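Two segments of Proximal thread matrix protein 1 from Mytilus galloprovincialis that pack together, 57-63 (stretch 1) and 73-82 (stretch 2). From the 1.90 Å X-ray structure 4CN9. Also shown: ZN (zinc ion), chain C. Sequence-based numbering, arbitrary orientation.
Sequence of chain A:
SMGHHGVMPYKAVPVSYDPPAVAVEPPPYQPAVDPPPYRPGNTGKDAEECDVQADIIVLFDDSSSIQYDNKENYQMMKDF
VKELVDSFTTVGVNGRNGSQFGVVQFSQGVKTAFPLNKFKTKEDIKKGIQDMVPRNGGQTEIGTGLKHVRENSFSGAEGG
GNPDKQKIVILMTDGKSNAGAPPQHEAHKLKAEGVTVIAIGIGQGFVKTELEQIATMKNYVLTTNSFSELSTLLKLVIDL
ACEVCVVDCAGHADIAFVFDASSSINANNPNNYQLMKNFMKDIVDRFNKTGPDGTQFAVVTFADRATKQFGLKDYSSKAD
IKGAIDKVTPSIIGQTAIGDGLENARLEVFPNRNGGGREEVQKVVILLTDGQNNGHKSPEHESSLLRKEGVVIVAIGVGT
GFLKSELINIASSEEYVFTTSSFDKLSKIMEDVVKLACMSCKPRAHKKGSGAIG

Stretch 1, residues 57-63: IVLFDDS
Stretch 2 (73-82) NYQMMKDFVK

Met 77 lays its terminal methyl on the face of Phe 60: CE of Met 77 stands 3.8 Å from the Phe 60 ring centroid, only 12° off the ring normal, the geometry of a CH-pi contact. The m, t, p rotamer of Met 77 (chi3 70°) folds the methyl over the ring, while SD of Met 77 lies obliquely, 4.7 Å from the same centroid. The edge of the Phe 60 ring (chi1 -175°, chi2 -73°) meets other helix residues: its CE1 is 3.9 Å from CD1 of Tyr 74, and its CD2 4.4 Å from CG2 of Val 81.

The backbones are an extended strand, 57-61, and an alpha-helix, 73-82, with i to i+4 bonds such as Lys 78 N to Tyr 74 O (2.9 Å). Their axes run antiparallel at 172°, 10.5 Å apart at closest. In register, Val 58 CA is 7.9 Å from Val 81 CA, Phe 60 CA 8.4 Å from Met 77 CA, and Asp 62 CA 8.3 Å from Tyr 74 CA. Both valines are t, with Val 58 CG2 4.2 Å from Val 81 CG1.

Beyond the strand, Tyr 74 (m, chi1 -79°) brings its OH within 2.9 Å of Ser 63 O. Ser 63 (p) donates from N and OG to OD1 of Asp 61 (t), and its OG also binds zinc at 2.2 Å.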

# COMPACT_ATOMS: atom_id res chain seq x y z
N ILE A 57 8.22 4.79 -14.62
CA ILE A 57 7.93 6.18 -14.91
C ILE A 57 8.20 7.02 -13.68
O ILE A 57 7.66 6.76 -12.61
CB ILE A 57 6.46 6.37 -15.32
CG1 ILE A 57 6.15 5.51 -16.55
CG2 ILE A 57 6.16 7.84 -15.57
CD1 ILE A 57 6.86 5.97 -17.83
N VAL A 58 9.04 8.03 -13.83
CA VAL A 58 9.20 9.05 -12.80
C VAL A 58 8.35 10.28 -13.13
O VAL A 58 8.43 10.82 -14.22
CB VAL A 58 10.67 9.48 -12.64
CG1 VAL A 58 10.79 10.62 -11.64
CG2 VAL A 58 11.51 8.29 -12.22
N LEU A 59 7.52 10.67 -12.17
CA LEU A 59 6.68 11.86 -12.23
C LEU A 59 7.37 12.95 -11.43
O LEU A 59 7.49 12.87 -10.20
CB LEU A 59 5.30 11.51 -11.66
CG LEU A 59 4.02 12.24 -12.04
CD1 LEU A 59 3.94 12.65 -13.51
CD2 LEU A 59 2.85 11.33 -11.68
N PHE A 60 7.87 13.94 -12.15
CA PHE A 60 8.88 14.89 -11.70
C PHE A 60 8.21 16.27 -11.58
O PHE A 60 7.85 16.86 -12.59
CB PHE A 60 9.97 14.88 -12.79
CG PHE A 60 11.20 15.69 -12.49
CD1 PHE A 60 11.17 17.09 -12.53
CD2 PHE A 60 12.41 15.06 -12.23
CE1 PHE A 60 12.32 17.82 -12.29
CE2 PHE A 60 13.56 15.78 -11.99
CZ PHE A 60 13.53 17.15 -12.02
N ASP A 61 8.03 16.75 -10.34
CA ASP A 61 7.45 18.08 -10.06
C ASP A 61 8.36 19.16 -10.65
O ASP A 61 9.54 19.22 -10.30
CB ASP A 61 7.32 18.22 -8.53
CG ASP A 61 6.65 19.53 -8.06
OD1 ASP A 61 6.78 20.60 -8.70
OD2 ASP A 61 6.00 19.47 -7.00
N ASP A 62 7.83 19.99 -11.58
CA ASP A 62 8.62 21.13 -12.08
C ASP A 62 7.96 22.48 -11.77
O ASP A 62 8.03 23.41 -12.56
CB ASP A 62 9.04 20.99 -13.56
CG ASP A 62 7.87 21.02 -14.55
OD1 ASP A 62 6.68 20.95 -14.16
OD2 ASP A 62 8.16 21.09 -15.77
N SER A 63 7.36 22.57 -10.59
CA SER A 63 6.77 23.82 -10.09
C SER A 63 7.83 24.85 -9.71
O SER A 63 8.96 24.50 -9.33
CB SER A 63 5.87 23.55 -8.87
OG SER A 63 6.60 23.05 -7.75
N ASN A 73 18.44 22.93 -6.70
CA ASN A 73 17.47 21.86 -6.44
C ASN A 73 17.20 20.94 -7.64
O ASN A 73 17.23 19.72 -7.48
CB ASN A 73 16.16 22.43 -5.93
CG ASN A 73 16.26 22.90 -4.50
OD1 ASN A 73 17.14 22.47 -3.76
ND2 ASN A 73 15.34 23.78 -4.09
N TYR A 74 16.94 21.50 -8.83
CA TYR A 74 16.63 20.66 -9.99
C TYR A 74 17.78 19.72 -10.33
O TYR A 74 17.56 18.58 -10.72
CB TYR A 74 16.27 21.50 -11.22
CG TYR A 74 14.86 22.03 -11.22
CD1 TYR A 74 13.77 21.19 -10.98
CD2 TYR A 74 14.61 23.39 -11.44
CE1 TYR A 74 12.47 21.68 -10.98
CE2 TYR A 74 13.31 23.89 -11.43
CZ TYR A 74 12.25 23.03 -11.20
OH TYR A 74 10.95 23.51 -11.20
N GLN A 75 19.01 20.21 -10.20
CA GLN A 75 20.16 19.35 -10.47
C GLN A 75 20.20 18.16 -9.52
O GLN A 75 20.53 17.04 -9.92
CB GLN A 75 21.48 20.13 -10.40
CG GLN A 75 22.65 19.34 -10.94
CD GLN A 75 22.38 18.75 -12.32
OE1 GLN A 75 22.12 19.47 -13.27
NE2 GLN A 75 22.41 17.43 -12.41
N MET A 76 19.85 18.39 -8.25
CA MET A 76 19.84 17.34 -7.25
C MET A 76 18.73 16.34 -7.52
O MET A 76 18.89 15.15 -7.29
CB MET A 76 19.69 17.94 -5.85
CG MET A 76 20.90 18.76 -5.42
SD MET A 76 20.87 19.34 -3.71
CE MET A 76 22.49 20.08 -3.61
N MET A 77 17.60 16.84 -8.02
CA MET A 77 16.50 15.95 -8.40
C MET A 77 16.94 15.09 -9.57
O MET A 77 16.71 13.89 -9.58
CB MET A 77 15.25 16.75 -8.78
CG MET A 77 14.59 17.43 -7.61
SD MET A 77 13.18 18.47 -8.10
CE MET A 77 12.01 17.18 -8.58
N LYS A 78 17.60 15.71 -10.54
CA LYS A 78 18.04 14.98 -11.72
C LYS A 78 19.03 13.89 -11.35
O LYS A 78 18.98 12.77 -11.86
CB LYS A 78 18.68 15.94 -12.72
CG LYS A 78 17.69 16.81 -13.44
CD LYS A 78 18.36 17.80 -14.35
CE LYS A 78 17.34 18.54 -15.19
NZ LYS A 78 17.97 19.36 -16.24
N ASP A 79 19.96 14.24 -10.46
CA ASP A 79 20.98 13.29 -10.02
C ASP A 79 20.36 12.10 -9.31
O ASP A 79 20.76 10.95 -9.53
CB ASP A 79 22.00 14.00 -9.12
CG ASP A 79 22.89 14.97 -9.90
OD1 ASP A 79 22.87 14.91 -11.14
OD2 ASP A 79 23.60 15.78 -9.27
N PHE A 80 19.36 12.37 -8.48
CA PHE A 80 18.65 11.31 -7.80
C PHE A 80 18.04 10.34 -8.82
O PHE A 80 18.11 9.13 -8.65
CB PHE A 80 17.58 11.89 -6.87
CG PHE A 80 16.78 10.85 -6.15
CD1 PHE A 80 17.31 10.17 -5.07
CD2 PHE A 80 15.49 10.54 -6.57
CE1 PHE A 80 16.57 9.22 -4.41
CE2 PHE A 80 14.76 9.58 -5.91
CZ PHE A 80 15.30 8.92 -4.83
N VAL A 81 17.45 10.88 -9.88
CA VAL A 81 16.78 10.04 -10.87
C VAL A 81 17.80 9.24 -11.67
O VAL A 81 17.58 8.08 -12.00
CB VAL A 81 15.88 10.88 -11.82
CG1 VAL A 81 15.25 10.01 -12.89
CG2 VAL A 81 14.81 11.60 -11.00
N LYS A 82 18.95 9.85 -11.95
CA LYS A 82 20.06 9.14 -12.57
C LYS A 82 20.50 7.95 -11.73
O LYS A 82 20.81 6.89 -12.26
CB LYS A 82 21.24 10.08 -12.76
CG LYS A 82 21.04 11.10 -13.84
CD LYS A 82 22.29 11.96 -14.01
CE LYS A 82 22.01 13.10 -14.97
NZ LYS A 82 23.10 14.10 -14.98
ZN ZN C . 6.01 23.23 -5.67
O HOH W 1 4.73 21.63 -6.03
O HOH W 2 4.61 24.69 -6.14
O HOH W 3 5.34 23.55 -3.69